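Local coordinates for protein haloacid delahogenase-like family hydrolase (Xanthomonas campestris pv. campestris, PDB 2PKE) that probably acts as a magnesium-dependent phosphatase of the haloacid dehalogenase (HAD) superfamily, at residues D19-L24 with E142-Q147; E28-T33 with Q108-V113; E119-I124 with D152-I157. All coordinates share one frame; numbering follows the deposited sequence.

In the fold
Interactions 1 and 2 adjoin where the metal loop meets the base of the helical region, and only interaction 1 holds the magnesium; interaction 3 lies further out on the Rossmann-like core, its centre about 21 Å from that of interaction 2. Interaction 1 is ionic and partly buried: a lysine of helix 138-148 grips the metal loop 19-24. Interaction 2 stacks a tyrosine of helix 28-42 on the 108-113 linker, running from buried His109 to exposed Pro110 and Glu112; it touches interaction 1 through Glu28 to Asp22 and His109 to Lys144. Interaction 3 is wholly apolar: Val121 and Phe154 are buried, while Leu153 and Ala122 lie nearer the surface. Leu24 and Ile145 of interaction 1 pack on its side chains.

Interaction 1 (D19-L24 with E142-Q147); sequences DGDDTL and EQKIEQ. With MG (magnesium ion), chain C.
A single salt bridge carries nearly the whole contact: Lys144 reaches from helix 138-148 to Asp21, whose backbone, not its carboxylate, binds the magnesium. Residues Asp19, Asp21 and Thr23 fit the DxDx(T/V) motif of HAD hydrolases, in the loop after strand 15-18, where the first aspartate is the usual nucleophile. Lys144 NZ lies 2.7 Å from Asp21 OD1 and approaches it from above the carboxylate plane, 37° out of it. The two side chains cross at about a right angle, and the lysine chain bends at its third torsion (chi3 -142°) on the way. Water 2 closes a second path, donating to Asp21 OD2 and accepting from Lys144 NZ, so both carboxylate oxygens are tied to the same ammonium group. Trp25 and Gln141 also donate to this carboxylate, and His109 NE2 is a further partner of Lys144 NZ; together these fix the rotation of the Asp21 carboxylate.

On the metal side, CG of Asp19 stands anti to its own amide nitrogen (chi1 180°), which carries OD2 to 2.0 Å from the magnesium. Asp21 O binds the ion at 2.1 Å, and three waters and Asn187 complete six ligands. Of the waters, water 1 also donates to Asp19 OD1, which forms a salt bridge with Lys163, and water 3 donates to Asp22 OD2 at 2.6 Å. The loop is held in its turn by Gly20 O, which accepts from both Thr23 N and Leu24 N, the latter at 2.8 Å.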
ATOM      1  N   ASP A  19      -8.705   7.272 -12.394  1.00 16.42           N
ATOM      2  CA  ASP A  19      -8.965   7.110 -10.953  1.00 16.77           C
ATOM      3  C   ASP A  19      -9.906   5.920 -10.703  1.00 19.22           C
ATOM      4  O   ASP A  19     -10.576   5.418 -11.616  1.00 21.54           O
ATOM      5  CB  ASP A  19      -9.580   8.407 -10.408  1.00 15.61           C
ATOM      6  CG  ASP A  19      -9.900   8.368  -8.932  1.00 19.40           C
ATOM      7  OD1 ASP A  19      -9.080   7.859  -8.122  1.00 23.09           O
ATOM      8  OD2 ASP A  19     -11.009   8.860  -8.546  1.00 19.99           O
ATOM      9  N   GLY A  20      -9.954   5.420  -9.473  1.00 21.63           N
ATOM     10  CA  GLY A  20     -10.926   4.339  -9.180  1.00 21.63           C
ATOM     11  C   GLY A  20     -12.161   4.849  -8.444  1.00 20.85           C
ATOM     12  O   GLY A  20     -13.261   4.919  -9.000  1.00 21.66           O
ATOM     13  N   ASP A  21     -11.978   5.164  -7.178  1.00 22.81           N
ATOM     14  CA  ASP A  21     -13.088   5.508  -6.284  1.00 20.44           C
ATOM     15  C   ASP A  21     -13.848   6.711  -6.828  1.00 21.32           C
ATOM     16  O   ASP A  21     -13.259   7.781  -7.085  1.00 19.30           O
ATOM     17  CB  ASP A  21     -12.562   5.883  -4.895  1.00 19.35           C
ATOM     18  CG  ASP A  21     -12.025   4.705  -4.069  1.00 21.01           C
ATOM     19  OD1 ASP A  21     -12.374   3.545  -4.230  1.00 23.54           O
ATOM     20  OD2 ASP A  21     -11.257   4.985  -3.130  1.00 22.98           O
ATOM     21  N   ASP A  22     -15.125   6.511  -7.097  1.00 20.25           N
ATOM     22  CA  ASP A  22     -16.031   7.555  -7.556  1.00 19.82           C
ATOM     23  C   ASP A  22     -15.804   7.994  -8.999  1.00 20.15           C
ATOM     24  O   ASP A  22     -16.372   9.011  -9.434  1.00 20.47           O
ATOM     25  CB  ASP A  22     -15.991   8.756  -6.620  1.00 19.84           C
ATOM     26  CG  ASP A  22     -16.131   8.347  -5.179  1.00 24.93           C
ATOM     27  OD1 ASP A  22     -17.124   7.657  -4.872  1.00 19.75           O
ATOM     28  OD2 ASP A  22     -15.188   8.645  -4.411  1.00 23.69           O
ATOM     29  N   THR A  23     -15.008   7.200  -9.718  1.00 20.46           N
ATOM     30  CA  THR A  23     -14.723   7.384 -11.141  1.00 20.24           C
ATOM     31  C   THR A  23     -15.117   6.073 -11.900  1.00 17.95           C
ATOM     32  O   THR A  23     -15.969   6.097 -12.809  1.00 19.64           O
ATOM     33  CB  THR A  23     -13.239   7.739 -11.426  1.00 21.17           C
ATOM     34  OG1 THR A  23     -12.914   9.005 -10.836  1.00 20.80           O
ATOM     35  CG2 THR A  23     -12.995   7.774 -12.938  1.00 23.24           C
ATOM     36  N   LEU A  24     -14.491   4.954 -11.525  1.00 20.38           N
ATOM     37  CA  LEU A  24     -14.842   3.634 -12.071  1.00 20.72           C
ATOM     38  C   LEU A  24     -15.938   2.910 -11.262  1.00 19.94           C
ATOM     39  O   LEU A  24     -16.700   2.135 -11.822  1.00 22.45           O
ATOM     40  CB  LEU A  24     -13.606   2.729 -12.177  1.00 19.56           C
ATOM     41  CG  LEU A  24     -12.397   3.254 -12.960  1.00 22.38           C
ATOM     42  CD1 LEU A  24     -11.255   2.283 -12.757  1.00 23.48           C
ATOM     43  CD2 LEU A  24     -12.742   3.412 -14.415  1.00 19.22           C
ATOM     44  N   GLU A 142      -6.376  -2.750  -4.370  1.00 22.99           N
ATOM     45  CA  GLU A 142      -6.196  -3.972  -5.156  1.00 22.82           C
ATOM     46  C   GLU A 142      -7.429  -4.876  -5.101  1.00 23.11           C
ATOM     47  O   GLU A 142      -7.861  -5.432  -6.106  1.00 20.17           O
ATOM     48  CB  GLU A 142      -4.989  -4.727  -4.669  1.00 25.15           C
ATOM     49  CG  GLU A 142      -3.693  -4.195  -5.228  1.00 26.22           C
ATOM     50  CD  GLU A 142      -2.522  -5.002  -4.702  1.00 31.67           C
ATOM     51  OE1 GLU A 142      -2.730  -5.819  -3.784  1.00 35.49           O
ATOM     52  OE2 GLU A 142      -1.404  -4.801  -5.190  1.00 39.70           O
ATOM     53  N   GLN A 143      -8.037  -4.975  -3.919  1.00 22.71           N
ATOM     54  CA  GLN A 143      -9.241  -5.773  -3.770  1.00 25.08           C
ATOM     55  C   GLN A 143     -10.434  -5.149  -4.510  1.00 22.21           C
ATOM     56  O   GLN A 143     -11.238  -5.873  -5.094  1.00 20.03           O
ATOM     57  CB  GLN A 143      -9.520  -6.078  -2.302  1.00 23.41           C
ATOM     58  CG  GLN A 143      -8.578  -7.172  -1.679  1.00 37.23           C
ATOM     59  CD  GLN A 143      -8.297  -8.407  -2.595  1.00 48.25           C
ATOM     60  OE1 GLN A 143      -7.150  -8.841  -2.730  1.00 53.73           O
ATOM     61  NE2 GLN A 143      -9.341  -8.952  -3.228  1.00 47.52           N
ATOM     62  N   LYS A 144     -10.526  -3.832  -4.551  1.00 20.62           N
ATOM     63  CA  LYS A 144     -11.621  -3.150  -5.242  1.00 22.12           C
ATOM     64  C   LYS A 144     -11.547  -3.420  -6.739  1.00 22.29           C
ATOM     65  O   LYS A 144     -12.549  -3.800  -7.319  1.00 20.04           O
ATOM     66  CB  LYS A 144     -11.665  -1.648  -4.946  1.00 22.40           C
ATOM     67  CG  LYS A 144     -12.000  -1.250  -3.461  1.00 20.09           C
ATOM     68  CD  LYS A 144     -12.473   0.223  -3.393  1.00 24.82           C
ATOM     69  CE  LYS A 144     -12.014   1.035  -2.215  1.00 29.17           C
ATOM     70  NZ  LYS A 144     -12.960   2.206  -1.906  1.00 29.98           N
ATOM     71  N   ILE A 145     -10.363  -3.294  -7.338  1.00 19.59           N
ATOM     72  CA  ILE A 145     -10.246  -3.620  -8.760  1.00 24.24           C
ATOM     73  C   ILE A 145     -10.647  -5.081  -9.045  1.00 24.69           C
ATOM     74  O   ILE A 145     -11.267  -5.353 -10.049  1.00 24.85           O
ATOM     75  CB  ILE A 145      -8.872  -3.194  -9.362  1.00 27.96           C
ATOM     76  CG1 ILE A 145      -8.834  -3.438 -10.872  1.00 27.38           C
ATOM     77  CG2 ILE A 145      -7.702  -3.892  -8.703  1.00 31.56           C
ATOM     78  CD1 ILE A 145      -9.854  -2.587 -11.666  1.00 25.93           C
ATOM     79  N   GLU A 146     -10.316  -6.011  -8.171  1.00 27.41           N
ATOM     80  CA  GLU A 146     -10.710  -7.429  -8.376  1.00 29.79           C
ATOM     81  C   GLU A 146     -12.228  -7.616  -8.178  1.00 29.81           C
ATOM     82  O   GLU A 146     -12.871  -8.190  -9.033  1.00 32.36           O
ATOM     83  CB  GLU A 146      -9.834  -8.350  -7.501  1.00 31.62           C
ATOM     84  CG  GLU A 146      -9.876  -9.915  -7.827  1.00 37.27           C
ATOM     85  CD  GLU A 146      -9.298 -10.366  -9.233  1.00 52.94           C
ATOM     86  OE1 GLU A 146      -8.276  -9.804  -9.720  1.00 57.06           O
ATOM     87  OE2 GLU A 146      -9.879 -11.309  -9.839  1.00 53.03           O
ATOM     88  N   GLN A 147     -12.806  -7.062  -7.112  1.00 26.77           N
ATOM     89  CA  GLN A 147     -14.255  -7.098  -6.863  1.00 31.82           C
ATOM     90  C   GLN A 147     -15.052  -6.463  -7.992  1.00 28.79           C
ATOM     91  O   GLN A 147     -16.224  -6.766  -8.156  1.00 31.00           O
ATOM     92  CB  GLN A 147     -14.652  -6.309  -5.583  1.00 29.77           C
ATOM     93  CG  GLN A 147     -14.151  -6.800  -4.197  1.00 36.96           C
ATOM     94  CD  GLN A 147     -14.485  -5.811  -3.026  1.00 38.69           C
ATOM     95  OE1 GLN A 147     -13.617  -5.040  -2.556  1.00 47.09           O
ATOM     96  NE2 GLN A 147     -15.751  -5.833  -2.571  1.00 49.68           N
TER
HETATM   97 MG    MG C 300     -11.979   9.382  -6.893  1.00 19.59          MG
HETATM   98  O   HOH W   1     -10.384   8.312  -5.942  1.00 16.63           O
HETATM   99  O   HOH W   2     -11.097   3.931  -0.305  1.00 21.39           O
HETATM  100  O   HOH W   3     -13.082  10.004  -5.255  1.00 20.26           O
HETATM  101  O   HOH W   4     -10.732  11.168  -6.881  1.00 16.92           O

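Interaction 2 (E28-T33 with Q108-V113); sequences EDYYRT and QHPVEV
This is an aromatic contact between the first turn of helix 28-42 and the linker that leaves helix 93-107, where the helical region of this HAD fold returns to its core. Tyr30 and His109 lie with their ring planes 1° apart, but they are slid along each other until the centroids are 4.6 Å apart and the rings barely overlap. Each ring instead sits over the other residue's CB: Tyr30 CB is 4.1 Å from the His109 centroid, and His109 CB is equally far from that of Tyr30, two reciprocal CH-pi contacts. His109 ND1 comes over a face of the tyrosine, 3.6 Å from Tyr30 CD2. With CG set between its amide nitrogen and carbonyl carbon (chi1 74°), the imidazole is turned back beside the next peptide, and ND1 donates a nearly straight bond of 2.8 Å to Pro110 O. Pro110 O lies in the plane of the imidazole, while ND1 stands well above the carbonyl plane of Pro110. That bond fixes the ring's rotation and leaves NE2 for Lys144. The far half of the tyrosine ring lies against the proline ring, Tyr30 CE1 being 3.5 Å from Pro110 CD. Beyond the pair, Tyr31 packs on helix 72-86, while Val111 faces helix 138-148 and Gln147 from that helix bonds to His109 O, so the linker is held between helices 28-42 and 138-148.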
ATOM      1  N   GLU A  28     -17.762   6.762  -2.361  1.00 27.02           N
ATOM      2  CA  GLU A  28     -18.176   7.788  -1.442  1.00 27.39           C
ATOM      3  C   GLU A  28     -19.492   7.431  -0.748  1.00 24.40           C
ATOM      4  O   GLU A  28     -19.674   7.746   0.403  1.00 22.23           O
ATOM      5  CB  GLU A  28     -18.325   9.126  -2.169  1.00 29.23           C
ATOM      6  CG  GLU A  28     -18.446  10.286  -1.212  1.00 29.55           C
ATOM      7  CD  GLU A  28     -17.198  10.461  -0.312  1.00 43.79           C
ATOM      8  OE1 GLU A  28     -16.052  10.132  -0.744  1.00 49.24           O
ATOM      9  OE2 GLU A  28     -17.368  10.951   0.835  1.00 50.60           O
ATOM     10  N   ASP A  29     -20.401   6.775  -1.453  1.00 25.32           N
ATOM     11  CA  ASP A  29     -21.677   6.355  -0.869  1.00 25.24           C
ATOM     12  C   ASP A  29     -21.424   5.597   0.417  1.00 26.33           C
ATOM     13  O   ASP A  29     -22.129   5.765   1.402  1.00 25.43           O
ATOM     14  CB  ASP A  29     -22.455   5.389  -1.781  1.00 26.02           C
ATOM     15  CG  ASP A  29     -22.814   5.978  -3.132  1.00 33.67           C
ATOM     16  OD1 ASP A  29     -21.925   6.496  -3.824  1.00 35.50           O
ATOM     17  OD2 ASP A  29     -23.993   5.857  -3.523  1.00 44.27           O
ATOM     18  N   TYR A  30     -20.440   4.700   0.372  1.00 24.12           N
ATOM     19  CA  TYR A  30     -20.118   3.855   1.517  1.00 24.98           C
ATOM     20  C   TYR A  30     -19.428   4.589   2.650  1.00 24.99           C
ATOM     21  O   TYR A  30     -19.621   4.261   3.815  1.00 22.13           O
ATOM     22  CB  TYR A  30     -19.319   2.625   1.065  1.00 26.65           C
ATOM     23  CG  TYR A  30     -20.144   1.776   0.110  1.00 28.95           C
ATOM     24  CD1 TYR A  30     -21.090   0.897   0.591  1.00 38.25           C
ATOM     25  CD2 TYR A  30     -20.023   1.916  -1.263  1.00 34.05           C
ATOM     26  CE1 TYR A  30     -21.876   0.160  -0.258  1.00 38.25           C
ATOM     27  CE2 TYR A  30     -20.817   1.182  -2.124  1.00 34.66           C
ATOM     28  CZ  TYR A  30     -21.740   0.307  -1.611  1.00 37.92           C
ATOM     29  OH  TYR A  30     -22.544  -0.448  -2.443  1.00 40.63           O
ATOM     30  N   TYR A  31     -18.606   5.567   2.306  1.00 23.68           N
ATOM     31  CA  TYR A  31     -18.022   6.419   3.291  1.00 22.96           C
ATOM     32  C   TYR A  31     -19.103   7.305   3.947  1.00 21.03           C
ATOM     33  O   TYR A  31     -19.055   7.580   5.139  1.00 22.13           O
ATOM     34  CB  TYR A  31     -16.909   7.241   2.665  1.00 24.29           C
ATOM     35  CG  TYR A  31     -15.648   6.462   2.473  1.00 25.01           C
ATOM     36  CD1 TYR A  31     -14.838   6.170   3.543  1.00 23.43           C
ATOM     37  CD2 TYR A  31     -15.251   6.021   1.224  1.00 31.06           C
ATOM     38  CE1 TYR A  31     -13.634   5.444   3.388  1.00 31.94           C
ATOM     39  CE2 TYR A  31     -14.079   5.312   1.058  1.00 33.27           C
ATOM     40  CZ  TYR A  31     -13.275   5.037   2.150  1.00 31.79           C
ATOM     41  OH  TYR A  31     -12.132   4.345   1.977  1.00 33.32           O
ATOM     42  N   ARG A  32     -20.068   7.769   3.179  1.00 22.35           N
ATOM     43  CA  ARG A  32     -21.153   8.554   3.773  1.00 26.11           C
ATOM     44  C   ARG A  32     -21.999   7.709   4.723  1.00 23.06           C
ATOM     45  O   ARG A  32     -22.516   8.204   5.747  1.00 20.97           O
ATOM     46  CB  ARG A  32     -22.018   9.173   2.676  1.00 27.61           C
ATOM     47  CG  ARG A  32     -21.404  10.404   2.072  1.00 38.96           C
ATOM     48  CD  ARG A  32     -22.185  10.840   0.844  1.00 52.81           C
ATOM     49  NE  ARG A  32     -22.410  12.284   0.816  1.00 63.89           N
ATOM     50  CZ  ARG A  32     -21.465  13.199   0.600  1.00 67.35           C
ATOM     51  NH1 ARG A  32     -20.193  12.837   0.394  1.00 67.44           N
ATOM     52  NH2 ARG A  32     -21.796  14.490   0.598  1.00 62.89           N
ATOM     53  N   THR A  33     -22.174   6.441   4.377  1.00 24.20           N
ATOM     54  CA  THR A  33     -22.890   5.495   5.253  1.00 25.84           C
ATOM     55  C   THR A  33     -22.137   5.286   6.559  1.00 26.65           C
ATOM     56  O   THR A  33     -22.735   5.254   7.647  1.00 26.36           O
ATOM     57  CB  THR A  33     -23.067   4.142   4.575  1.00 26.14           C
ATOM     58  OG1 THR A  33     -23.900   4.326   3.427  1.00 29.98           O
ATOM     59  CG2 THR A  33     -23.708   3.144   5.523  1.00 28.03           C
ATOM     60  N   GLN A 108     -14.681  -3.836   3.343  1.00 32.99           N
ATOM     61  CA  GLN A 108     -15.200  -4.848   2.430  1.00 34.69           C
ATOM     62  C   GLN A 108     -16.439  -4.305   1.741  1.00 33.16           C
ATOM     63  O   GLN A 108     -17.363  -5.057   1.470  1.00 32.13           O
ATOM     64  CB  GLN A 108     -15.614  -6.097   3.168  1.00 34.55           C
ATOM     65  CG  GLN A 108     -14.794  -6.495   4.328  1.00 43.32           C
ATOM     66  CD  GLN A 108     -15.542  -7.514   5.156  1.00 53.05           C
ATOM     67  OE1 GLN A 108     -15.751  -7.349   6.367  1.00 54.47           O
ATOM     68  NE2 GLN A 108     -16.003  -8.570   4.490  1.00 61.87           N
ATOM     69  N   HIS A 109     -16.480  -3.008   1.464  1.00 33.08           N
ATOM     70  CA  HIS A 109     -17.717  -2.453   0.916  1.00 32.78           C
ATOM     71  C   HIS A 109     -17.925  -3.037  -0.467  1.00 31.89           C
ATOM     72  O   HIS A 109     -16.954  -3.318  -1.176  1.00 30.44           O
ATOM     73  CB  HIS A 109     -17.821  -0.900   0.963  1.00 32.47           C
ATOM     74  CG  HIS A 109     -16.972  -0.149  -0.028  1.00 34.06           C
ATOM     75  ND1 HIS A 109     -17.138  -0.238  -1.398  1.00 32.27           N
ATOM     76  CD2 HIS A 109     -16.003   0.780   0.173  1.00 27.46           C
ATOM     77  CE1 HIS A 109     -16.273   0.571  -1.995  1.00 36.00           C
ATOM     78  NE2 HIS A 109     -15.579   1.206  -1.062  1.00 35.33           N
ATOM     79  N   PRO A 110     -19.200  -3.272  -0.825  1.00 32.02           N
ATOM     80  CA  PRO A 110     -19.483  -3.767  -2.176  1.00 33.66           C
ATOM     81  C   PRO A 110     -18.878  -2.810  -3.205  1.00 32.45           C
ATOM     82  O   PRO A 110     -18.955  -1.593  -3.025  1.00 34.07           O
ATOM     83  CB  PRO A 110     -21.026  -3.760  -2.264  1.00 32.94           C
ATOM     84  CG  PRO A 110     -21.547  -3.513  -0.822  1.00 34.29           C
ATOM     85  CD  PRO A 110     -20.402  -3.032   0.012  1.00 31.57           C
ATOM     86  N   VAL A 111     -18.277  -3.356  -4.259  1.00 33.21           N
ATOM     87  CA  VAL A 111     -17.729  -2.558  -5.357  1.00 32.68           C
ATOM     88  C   VAL A 111     -18.649  -2.661  -6.567  1.00 31.95           C
ATOM     89  O   VAL A 111     -18.723  -3.685  -7.280  1.00 33.91           O
ATOM     90  CB  VAL A 111     -16.276  -2.983  -5.712  1.00 31.72           C
ATOM     91  CG1 VAL A 111     -15.735  -2.129  -6.813  1.00 35.84           C
ATOM     92  CG2 VAL A 111     -15.389  -2.877  -4.482  1.00 34.38           C
ATOM     93  N   GLU A 112     -19.367  -1.576  -6.800  1.00 31.79           N
ATOM     94  CA  GLU A 112     -20.331  -1.506  -7.873  1.00 31.93           C
ATOM     95  C   GLU A 112     -19.810  -0.532  -8.914  1.00 29.18           C
ATOM     96  O   GLU A 112     -19.719   0.675  -8.667  1.00 27.02           O
ATOM     97  CB  GLU A 112     -21.661  -1.032  -7.315  1.00 31.37           C
ATOM     98  CG  GLU A 112     -22.672  -0.616  -8.389  1.00 41.07           C
ATOM     99  CD  GLU A 112     -23.986  -0.105  -7.797  1.00 39.41           C
ATOM    100  OE1 GLU A 112     -24.164  -0.178  -6.548  1.00 47.25           O
ATOM    101  OE2 GLU A 112     -24.829   0.367  -8.592  1.00 45.74           O
ATOM    102  N   VAL A 113     -19.474  -1.069 -10.080  1.00 24.48           N
ATOM    103  CA  VAL A 113     -18.986  -0.277 -11.165  1.00 25.96           C
ATOM    104  C   VAL A 113     -20.086   0.682 -11.648  1.00 25.78           C
ATOM    105  O   VAL A 113     -21.269   0.367 -11.633  1.00 24.61           O
ATOM    106  CB  VAL A 113     -18.370  -1.183 -12.282  1.00 24.66           C
ATOM    107  CG1 VAL A 113     -17.973  -0.372 -13.575  1.00 22.41           C
ATOM    108  CG2 VAL A 113     -17.182  -1.912 -11.723  1.00 29.17           C
TER

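Interaction 3 (E119-I124 with D152-I157); sequences EAVAAI and DLFPRI
The backbones stay well apart where helix 117-125 passes the loop leading into strand 157-160: the closest CA atoms, those of Ala122 and Leu153, are 7.0 Å from each other, and side chains bridge the interval. Val121 stands at the centre. Its CG1 branch, anti to the valine's amide nitrogen (chi1 178°), touches two partners at once: Leu153 CD1 at 3.6 Å and Phe154 CZ at 3.6 Å. The valine and leucine side chains meet at a slant, whereas Phe154 comes at Val121 from the opposite direction, the far end of its ring, CE2 and CZ, lying against both valine methyls. Leu153 also spreads its other branch along the helix surface, with CD2 at 4.4 Å from Ala122 CB. Further in, Phe154 meets the ring of Phe18 on strand 15-18 steeply, with planes about 75° apart, and Leu24 of the metal loop packs against both Val121 and Phe154. No hydrogen bond or charge pair joins the two segments, so the helix and the loop are joined by the fit of methyl groups and one aromatic ring, a contact that depends on shape and burial, without bond directions to set its geometry.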
ATOM      1  N   GLU A 119     -17.679  -0.130 -20.734  1.00 22.63           N
ATOM      2  CA  GLU A 119     -17.676   0.090 -22.196  1.00 21.51           C
ATOM      3  C   GLU A 119     -16.724   1.224 -22.569  1.00 21.43           C
ATOM      4  O   GLU A 119     -16.056   1.124 -23.543  1.00 20.94           O
ATOM      5  CB  GLU A 119     -19.072   0.453 -22.760  1.00 23.14           C
ATOM      6  CG  GLU A 119     -20.015  -0.752 -22.830  1.00 29.56           C
ATOM      7  CD  GLU A 119     -20.758  -1.062 -21.526  1.00 42.31           C
ATOM      8  OE1 GLU A 119     -20.514  -0.402 -20.468  1.00 39.11           O
ATOM      9  OE2 GLU A 119     -21.613  -1.988 -21.583  1.00 48.38           O
ATOM     10  N   ALA A 120     -16.760   2.319 -21.806  1.00 23.32           N
ATOM     11  CA  ALA A 120     -15.848   3.491 -21.977  1.00 22.25           C
ATOM     12  C   ALA A 120     -14.371   3.036 -21.936  1.00 19.90           C
ATOM     13  O   ALA A 120     -13.591   3.299 -22.855  1.00 19.48           O
ATOM     14  CB  ALA A 120     -16.132   4.512 -20.889  1.00 21.64           C
ATOM     15  N   VAL A 121     -14.005   2.301 -20.886  1.00 20.60           N
ATOM     16  CA  VAL A 121     -12.618   1.830 -20.707  1.00 21.07           C
ATOM     17  C   VAL A 121     -12.168   0.913 -21.843  1.00 22.19           C
ATOM     18  O   VAL A 121     -11.047   1.047 -22.339  1.00 23.99           O
ATOM     19  CB  VAL A 121     -12.406   1.050 -19.378  1.00 18.28           C
ATOM     20  CG1 VAL A 121     -10.968   0.545 -19.265  1.00 15.80           C
ATOM     21  CG2 VAL A 121     -12.833   1.863 -18.130  1.00 20.73           C
ATOM     22  N   ALA A 122     -13.018  -0.057 -22.205  1.00 22.49           N
ATOM     23  CA  ALA A 122     -12.741  -0.965 -23.318  1.00 22.28           C
ATOM     24  C   ALA A 122     -12.549  -0.180 -24.607  1.00 22.42           C
ATOM     25  O   ALA A 122     -11.675  -0.493 -25.431  1.00 18.24           O
ATOM     26  CB  ALA A 122     -13.938  -2.030 -23.469  1.00 21.07           C
ATOM     27  N   ALA A 123     -13.419   0.810 -24.831  1.00 24.81           N
ATOM     28  CA  ALA A 123     -13.334   1.634 -26.049  1.00 22.01           C
ATOM     29  C   ALA A 123     -12.006   2.386 -26.110  1.00 24.00           C
ATOM     30  O   ALA A 123     -11.342   2.407 -27.154  1.00 26.05           O
ATOM     31  CB  ALA A 123     -14.541   2.623 -26.150  1.00 23.64           C
ATOM     32  N   ILE A 124     -11.614   2.998 -24.983  1.00 20.63           N
ATOM     33  CA  ILE A 124     -10.357   3.731 -24.913  1.00 19.46           C
ATOM     34  C   ILE A 124      -9.170   2.781 -25.068  1.00 19.37           C
ATOM     35  O   ILE A 124      -8.250   3.067 -25.847  1.00 22.18           O
ATOM     36  CB  ILE A 124     -10.242   4.531 -23.639  1.00 18.32           C
ATOM     37  CG1 ILE A 124     -11.258   5.684 -23.685  1.00 16.49           C
ATOM     38  CG2 ILE A 124      -8.786   5.035 -23.453  1.00 18.05           C
ATOM     39  CD1 ILE A 124     -11.638   6.303 -22.313  1.00 16.93           C
ATOM     40  N   ASP A 152      -9.494  -7.400 -15.882  1.00 25.03           N
ATOM     41  CA  ASP A 152      -9.019  -7.747 -17.205  1.00 26.62           C
ATOM     42  C   ASP A 152      -8.607  -6.535 -18.018  1.00 24.91           C
ATOM     43  O   ASP A 152      -7.784  -6.684 -18.913  1.00 29.56           O
ATOM     44  CB  ASP A 152     -10.044  -8.600 -17.984  1.00 26.96           C
ATOM     45  CG  ASP A 152     -11.335  -7.856 -18.246  1.00 27.52           C
ATOM     46  OD1 ASP A 152     -11.825  -7.156 -17.352  1.00 24.95           O
ATOM     47  OD2 ASP A 152     -11.876  -7.999 -19.350  1.00 31.59           O
ATOM     48  N   LEU A 153      -9.191  -5.359 -17.753  1.00 22.84           N
ATOM     49  CA  LEU A 153      -8.835  -4.141 -18.445  1.00 22.44           C
ATOM     50  C   LEU A 153      -7.709  -3.358 -17.790  1.00 22.24           C
ATOM     51  O   LEU A 153      -7.103  -2.526 -18.437  1.00 24.26           O
ATOM     52  CB  LEU A 153     -10.039  -3.184 -18.555  1.00 21.69           C
ATOM     53  CG  LEU A 153     -11.271  -3.672 -19.316  1.00 23.27           C
ATOM     54  CD1 LEU A 153     -12.457  -2.741 -19.099  1.00 21.25           C
ATOM     55  CD2 LEU A 153     -10.909  -3.759 -20.801  1.00 29.56           C
ATOM     56  N   PHE A 154      -7.433  -3.608 -16.517  1.00 22.19           N
ATOM     57  CA  PHE A 154      -6.426  -2.869 -15.799  1.00 28.33           C
ATOM     58  C   PHE A 154      -5.397  -3.838 -15.267  1.00 34.99           C
ATOM     59  O   PHE A 154      -5.394  -4.151 -14.084  1.00 39.83           O
ATOM     60  CB  PHE A 154      -7.053  -2.050 -14.689  1.00 28.54           C
ATOM     61  CG  PHE A 154      -7.835  -0.883 -15.194  1.00 24.88           C
ATOM     62  CD1 PHE A 154      -7.161   0.190 -15.779  1.00 23.79           C
ATOM     63  CD2 PHE A 154      -9.242  -0.850 -15.101  1.00 25.21           C
ATOM     64  CE1 PHE A 154      -7.874   1.311 -16.263  1.00 27.56           C
ATOM     65  CE2 PHE A 154      -9.972   0.261 -15.590  1.00 21.51           C
ATOM     66  CZ  PHE A 154      -9.272   1.353 -16.153  1.00 27.70           C
ATOM     67  N   PRO A 155      -4.540  -4.331 -16.163  1.00 39.25           N
ATOM     68  CA  PRO A 155      -3.341  -5.046 -15.743  1.00 43.82           C
ATOM     69  C   PRO A 155      -2.344  -4.040 -15.056  1.00 43.78           C
ATOM     70  O   PRO A 155      -1.856  -4.291 -13.923  1.00 44.61           O
ATOM     71  CB  PRO A 155      -2.806  -5.643 -17.062  1.00 44.79           C
ATOM     72  CG  PRO A 155      -3.308  -4.712 -18.164  1.00 45.84           C
ATOM     73  CD  PRO A 155      -4.619  -4.154 -17.629  1.00 42.25           C
ATOM     74  N   ARG A 156      -2.123  -2.887 -15.704  1.00 40.15           N
ATOM     75  CA  ARG A 156      -1.362  -1.791 -15.081  1.00 37.77           C
ATOM     76  C   ARG A 156      -2.147  -1.095 -13.950  1.00 34.74           C
ATOM     77  O   ARG A 156      -3.161  -0.387 -14.213  1.00 29.34           O
ATOM     78  CB  ARG A 156      -1.005  -0.727 -16.126  1.00 39.72           C
ATOM     79  CG  ARG A 156      -0.298  -1.227 -17.351  1.00 43.33           C
ATOM     80  CD  ARG A 156      -0.153  -0.111 -18.355  1.00 47.28           C
ATOM     81  NE  ARG A 156       0.910  -0.438 -19.289  1.00 50.63           N
ATOM     82  CZ  ARG A 156       0.745  -1.106 -20.424  1.00 64.05           C
ATOM     83  NH1 ARG A 156      -0.463  -1.511 -20.812  1.00 71.14           N
ATOM     84  NH2 ARG A 156       1.805  -1.368 -21.186  1.00 68.96           N
ATOM     85  N   ILE A 157      -1.670  -1.266 -12.711  1.00 32.42           N
ATOM     86  CA  ILE A 157      -2.291  -0.631 -11.517  1.00 33.20           C
ATOM     87  C   ILE A 157      -1.270   0.008 -10.569  1.00 30.15           C
ATOM     88  O   ILE A 157      -0.295  -0.641 -10.180  1.00 28.38           O
ATOM     89  CB  ILE A 157      -3.085  -1.654 -10.770  1.00 31.49           C
ATOM     90  CG1 ILE A 157      -3.587  -1.073  -9.447  1.00 31.15           C
ATOM     91  CG2 ILE A 157      -2.271  -2.944 -10.712  1.00 42.00           C
ATOM     92  CD1 ILE A 157      -3.470  -1.997  -8.273  1.00 34.49           C
TER